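Local coordinates for protein cephalosporin acylase (Bacillus halodurans, PDB 2NLZ) that probably cleaves amide bonds as an Ntn hydrolase of the gamma-glutamyltranspeptidase family, though its function has not been established, at residues 253-258 / 266-271; 270-275 / 420-425. The protein carries 1 engineered substitution. All blocks are in the same frame, centred on the assembly; numbering follows the deposited sequence.

Interaction 1: residues 253-258 / 266-271; sequences EPISID and EIPPNG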
loop_
_atom_site.group_PDB
_atom_site.type_symbol
_atom_site.label_atom_id
_atom_site.label_comp_id
_atom_site.label_asym_id
_atom_site.label_seq_id
_atom_site.Cartn_x
_atom_site.Cartn_y
_atom_site.Cartn_z
ATOM N N GLU D 253 41.286 1.601 -20.485
ATOM C CA GLU D 253 40.525 2.756 -20.987
ATOM C C GLU D 253 39.009 2.516 -20.949
ATOM O O GLU D 253 38.495 1.642 -21.667
ATOM C CB GLU D 253 40.991 3.122 -22.410
ATOM C CG GLU D 253 40.433 4.444 -22.962
ATOM C CD GLU D 253 40.972 5.674 -22.241
ATOM O OE1 GLU D 253 42.168 5.682 -21.869
ATOM O OE2 GLU D 253 40.193 6.637 -22.056
ATOM N N PRO D 254 38.291 3.293 -20.112
ATOM C CA PRO D 254 36.833 3.140 -19.937
ATOM C C PRO D 254 36.041 3.360 -21.229
ATOM O O PRO D 254 36.426 4.188 -22.071
ATOM C CB PRO D 254 36.472 4.212 -18.903
ATOM C CG PRO D 254 37.612 5.168 -18.906
ATOM C CD PRO D 254 38.835 4.373 -19.271
ATOM N N ILE D 255 34.951 2.600 -21.363
ATOM C CA ILE D 255 34.059 2.642 -22.523
ATOM C C ILE D 255 32.724 3.278 -22.152
ATOM O O ILE D 255 32.302 3.230 -20.990
ATOM C CB ILE D 255 33.804 1.229 -23.089
ATOM C CG1 ILE D 255 33.410 0.258 -21.966
ATOM C CG2 ILE D 255 35.034 0.736 -23.864
ATOM C CD1 ILE D 255 32.938 -1.094 -22.461
ATOM N N SER D 256 32.064 3.873 -23.142
ATOM C CA SER D 256 30.807 4.570 -22.898
ATOM C C SER D 256 29.798 4.518 -24.038
ATOM O O SER D 256 30.048 3.968 -25.112
ATOM C CB SER D 256 31.055 6.034 -22.515
ATOM O OG SER D 256 31.455 6.795 -23.634
ATOM N N ILE D 257 28.652 5.120 -23.766
ATOM C CA ILE D 257 27.526 5.173 -24.665
ATOM C C ILE D 257 26.931 6.550 -24.434
ATOM O O ILE D 257 26.965 7.050 -23.303
ATOM C CB ILE D 257 26.504 4.043 -24.316
ATOM C CG1 ILE D 257 26.794 2.777 -25.136
ATOM C CG2 ILE D 257 25.037 4.503 -24.462
ATOM C CD1 ILE D 257 27.031 3.020 -26.628
ATOM N N ASP D 258 26.430 7.187 -25.492
ATOM C CA ASP D 258 25.648 8.401 -25.313
ATOM C C ASP D 258 24.225 7.987 -25.010
ATOM O O ASP D 258 23.552 7.426 -25.868
ATOM C CB ASP D 258 25.683 9.291 -26.551
ATOM C CG ASP D 258 25.013 10.641 -26.320
ATOM O OD1 ASP D 258 23.761 10.704 -26.254
ATOM O OD2 ASP D 258 25.743 11.646 -26.213
ATOM N N GLU D 266 31.534 2.373 -18.259
ATOM C CA GLU D 266 31.846 1.109 -17.631
ATOM C C GLU D 266 33.325 0.781 -17.892
ATOM O O GLU D 266 33.941 1.332 -18.813
ATOM C CB GLU D 266 30.970 -0.006 -18.219
ATOM C CG GLU D 266 29.461 0.166 -18.064
ATOM C CD GLU D 266 28.930 -0.183 -16.678
ATOM O OE1 GLU D 266 29.634 -0.877 -15.904
ATOM O OE2 GLU D 266 27.790 0.235 -16.373
ATOM N N ILE D 267 33.890 -0.105 -17.076
ATOM C CA ILE D 267 35.159 -0.755 -17.382
ATOM C C ILE D 267 34.962 -1.633 -18.624
ATOM O O ILE D 267 33.944 -2.327 -18.729
ATOM C CB ILE D 267 35.611 -1.644 -16.198
ATOM C CG1 ILE D 267 35.882 -0.794 -14.944
ATOM C CG2 ILE D 267 36.813 -2.527 -16.578
ATOM C CD1 ILE D 267 36.899 0.333 -15.120
ATOM N N PRO D 268 35.917 -1.592 -19.578
ATOM C CA PRO D 268 35.921 -2.454 -20.767
ATOM C C PRO D 268 36.092 -3.938 -20.436
ATOM O O PRO D 268 36.510 -4.263 -19.331
ATOM C CB PRO D 268 37.141 -1.954 -21.550
ATOM C CG PRO D 268 38.006 -1.367 -20.535
ATOM C CD PRO D 268 37.075 -0.685 -19.584
ATOM N N PRO D 269 35.748 -4.828 -21.387
ATOM C CA PRO D 269 35.876 -6.278 -21.316
ATOM C C PRO D 269 37.047 -6.864 -20.537
ATOM O O PRO D 269 38.075 -6.211 -20.325
ATOM C CB PRO D 269 35.936 -6.671 -22.777
ATOM C CG PRO D 269 34.935 -5.777 -23.376
ATOM C CD PRO D 269 35.112 -4.447 -22.664
ATOM N N ASN D 270 36.874 -8.146 -20.226
ATOM C CA ASN D 270 37.219 -8.740 -18.947
ATOM C C ASN D 270 35.949 -8.507 -18.092
ATOM O O ASN D 270 35.221 -9.448 -17.804
ATOM C CB ASN D 270 38.491 -8.126 -18.342
ATOM C CG ASN D 270 39.042 -8.922 -17.148
ATOM O OD1 ASN D 270 39.938 -8.447 -16.454
ATOM N ND2 ASN D 270 38.513 -10.123 -16.909
ATOM N N GLY D 271 35.648 -7.248 -17.770
ATOM C CA GLY D 271 34.430 -6.886 -17.033
ATOM C C GLY D 271 33.189 -6.877 -17.905
ATOM O O GLY D 271 33.272 -6.646 -19.115
#
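The ring of Pro268 has the facing segment on one side of its plane, where the carbonyl of Glu253, CA of Pro254 and the side chain of Ile255 lie. Glu253 O sits near the outer ring atoms, 3.3 Å from Pro268 CG, while Pro254 CA is 3.8 Å from Pro268 CD. The ring of Pro269 offers just its CD, 4.0 Å from Ile255 CD1. Ile255 crosses both prolines obliquely. Its CG1 stands between backbone N and carbonyl carbon (chi1 49°), close to Glu266 O, and the extended chi2 carries CD1 to within 3.7 Å of Pro268 CA; CG2 meets Pro268 CB. Two backbone hydrogen bonds join the segments: Ile255 N gives to Glu266 O at 3.0 Å (157° at the hydrogen), and Glu266 N returns a nearly straight one to Ile255 O, also 3.0 Å (168°). The carboxylate of Glu266 turns away to His448. Had the ladder run on, Pro268 N would donate next, to Glu253 O, but it carries no hydrogen, and ring carbons meet that oxygen instead. This is a hydrogen-bonded pair at the open end of an antiparallel beta hairpin, strands 250-259 and 262-266, where the pairing stops, probably for want of that N-H.

Interaction 2: residues 270-275 / 420-425; sequences NGQGLV and TIIPGF
The CB of Ile422 is directed toward the loop ahead of helix 274-283, and the side chain meets mostly backbone there. CB itself lies 4.2 Å from Gly273 CA. From CB the two branches part. CG2, anti to the carbonyl carbon of Ile422, reaches the main chain of Gln272 and Gly273, 3.2 Å from Gly273 N and 3.6 Å from Gln272 N. CG1 takes the position between backbone N and carbonyl carbon (chi1 61°), and the extended chi2 puts the tip, CD1, 3.9 Å from Gly273 CA. CD1 thus lies over the main chain of Gly273, while CG2 touches both main chain and the side chain of Gln272.

Gln272 crosses Ile422 at about a right angle. Its CG, also between backbone N and carbonyl carbon (chi1 74°), touches Ile422 CG2 at 3.7 Å and lies equally far, 3.7 Å, from Thr420 O. The chain is extended beyond CG, so CD reaches 3.8 Å from Thr420 CA, and the amide end lies along the Thr420 main chain and its CB. The hydroxyl of Thr420 is engaged with Arg397. An alanine in place of Gln272 would remove CG, CD and the amide, and would probably lose the packing on Ile422 CG2 and on the Thr420 backbone, loosening this join.

Gln272 O accepts from Val275 N as the chain turns into the helix. The contact is fully buried and lies between layers: Pro445 of helix 444-457 touches Gln272 and Val275, and Gln444 and His448 of the same helix touch Ile422. Ile421 and Pro423 turn instead to strands 71-78 and 370-376, while the chain runs on into strand 424-428, consistent with the layered helix-and-sheet architecture of Ntn hydrolases.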
loop_
_atom_site.group_PDB
_atom_site.type_symbol
_atom_site.label_atom_id
_atom_site.label_comp_id
_atom_site.label_asym_id
_atom_site.label_seq_id
_atom_site.Cartn_x
_atom_site.Cartn_y
_atom_site.Cartn_z
ATOM N N ASN D 270 36.874 -8.146 -20.226
ATOM C CA ASN D 270 37.219 -8.740 -18.947
ATOM C C ASN D 270 35.949 -8.507 -18.092
ATOM O O ASN D 270 35.221 -9.448 -17.804
ATOM C CB ASN D 270 38.491 -8.126 -18.342
ATOM C CG ASN D 270 39.042 -8.922 -17.148
ATOM O OD1 ASN D 270 39.938 -8.447 -16.454
ATOM N ND2 ASN D 270 38.513 -10.123 -16.909
ATOM N N GLY D 271 35.648 -7.248 -17.770
ATOM C CA GLY D 271 34.430 -6.886 -17.033
ATOM C C GLY D 271 33.189 -6.877 -17.905
ATOM O O GLY D 271 33.272 -6.646 -19.115
ATOM N N GLN D 272 32.031 -7.113 -17.282
ATOM C CA GLN D 272 30.771 -7.325 -18.015
ATOM C C GLN D 272 29.909 -6.068 -18.192
ATOM O O GLN D 272 28.756 -6.159 -18.636
ATOM C CB GLN D 272 29.941 -8.459 -17.378
ATOM C CG GLN D 272 29.254 -8.104 -16.050
ATOM C CD GLN D 272 28.161 -9.080 -15.661
ATOM O OE1 GLN D 272 27.980 -9.379 -14.488
ATOM N NE2 GLN D 272 27.413 -9.562 -16.641
ATOM N N GLY D 273 30.472 -4.903 -17.868
ATOM C CA GLY D 273 29.756 -3.630 -17.972
ATOM C C GLY D 273 29.216 -3.352 -19.360
ATOM O O GLY D 273 28.209 -2.665 -19.526
ATOM N N LEU D 274 29.908 -3.898 -20.355
ATOM C CA LEU D 274 29.482 -3.916 -21.745
ATOM C C LEU D 274 27.974 -4.162 -21.903
ATOM O O LEU D 274 27.317 -3.504 -22.709
ATOM C CB LEU D 274 30.261 -5.025 -22.458
ATOM C CG LEU D 274 30.408 -5.039 -23.971
ATOM C CD1 LEU D 274 29.125 -5.474 -24.659
ATOM C CD2 LEU D 274 30.826 -3.673 -24.407
ATOM N N VAL D 275 27.449 -5.116 -21.130
ATOM C CA VAL D 275 26.052 -5.541 -21.213
ATOM C C VAL D 275 25.107 -4.389 -20.934
ATOM O O VAL D 275 24.185 -4.141 -21.703
ATOM C CB VAL D 275 25.751 -6.716 -20.258
ATOM C CG1 VAL D 275 24.274 -7.062 -20.278
ATOM C CG2 VAL D 275 26.580 -7.932 -20.647
ATOM N N THR D 420 31.973 -10.305 -13.185
ATOM C CA THR D 420 30.629 -9.777 -12.899
ATOM C C THR D 420 30.610 -8.411 -12.219
ATOM O O THR D 420 29.672 -7.633 -12.392
ATOM C CB THR D 420 29.813 -10.747 -12.030
ATOM O OG1 THR D 420 30.542 -11.048 -10.828
ATOM C CG2 THR D 420 29.506 -12.020 -12.813
ATOM N N ILE D 421 31.638 -8.167 -11.416
ATOM C CA ILE D 421 31.886 -6.908 -10.755
ATOM C C ILE D 421 32.011 -5.758 -11.751
ATOM O O ILE D 421 32.902 -5.756 -12.610
ATOM C CB ILE D 421 33.203 -7.020 -10.024
ATOM C CG1 ILE D 421 33.039 -7.721 -8.697
ATOM C CG2 ILE D 421 33.816 -5.672 -9.741
ATOM C CD1 ILE D 421 34.380 -7.735 -8.008
ATOM N N ILE D 422 31.126 -4.776 -11.642
ATOM C CA ILE D 422 31.157 -3.625 -12.543
ATOM C C ILE D 422 30.868 -2.277 -11.857
ATOM O O ILE D 422 29.758 -2.023 -11.390
ATOM C CB ILE D 422 30.234 -3.828 -13.805
ATOM C CG1 ILE D 422 28.753 -4.010 -13.425
ATOM C CG2 ILE D 422 30.727 -5.007 -14.669
ATOM C CD1 ILE D 422 27.789 -3.878 -14.604
ATOM N N PRO D 423 31.884 -1.408 -11.791
ATOM C CA PRO D 423 31.674 -0.076 -11.255
ATOM C C PRO D 423 31.268 0.864 -12.381
ATOM O O PRO D 423 31.836 0.816 -13.482
ATOM C CB PRO D 423 33.055 0.305 -10.732
ATOM C CG PRO D 423 34.028 -0.448 -11.615
ATOM C CD PRO D 423 33.279 -1.626 -12.223
ATOM N N GLY D 424 30.287 1.712 -12.117
ATOM C CA GLY D 424 29.779 2.587 -13.160
ATOM C C GLY D 424 30.092 4.034 -12.883
ATOM O O GLY D 424 30.275 4.427 -11.733
ATOM N N PHE D 425 30.152 4.827 -13.947
ATOM C CA PHE D 425 30.260 6.273 -13.805
ATOM C C PHE D 425 29.382 7.010 -14.799
ATOM O O PHE D 425 29.263 6.603 -15.952
ATOM C CB PHE D 425 31.706 6.730 -13.967
ATOM C CG PHE D 425 32.036 7.980 -13.192
ATOM C CD1 PHE D 425 32.618 7.890 -11.933
ATOM C CD2 PHE D 425 31.771 9.244 -13.719
ATOM C CE1 PHE D 425 32.928 9.035 -11.212
ATOM C CE2 PHE D 425 32.076 10.395 -13.002
ATOM C CZ PHE D 425 32.660 10.285 -11.748
#

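Followed from the N terminus, interaction 1 closes a short loop, pairing strand 250-259 with the end of strand 262-266 and packing the proline-containing loop after it against the first strand. The chain then passes directly into interaction 2, which starts on the shared Asn270 and Gly271 and closes a far longer loop of some 145 residues, bringing the entry to helix 274-283 against the approach to strand 424-428. The two follow each other head to tail, overlapping by two residues, and neither encloses the other. They also touch: Ile267 CG1 lies 3.8 Å from Pro423 CG, and Phe425 is joined to Trp265 by backbone hydrogen bonding, so strand 424-428 lies alongside the hairpin.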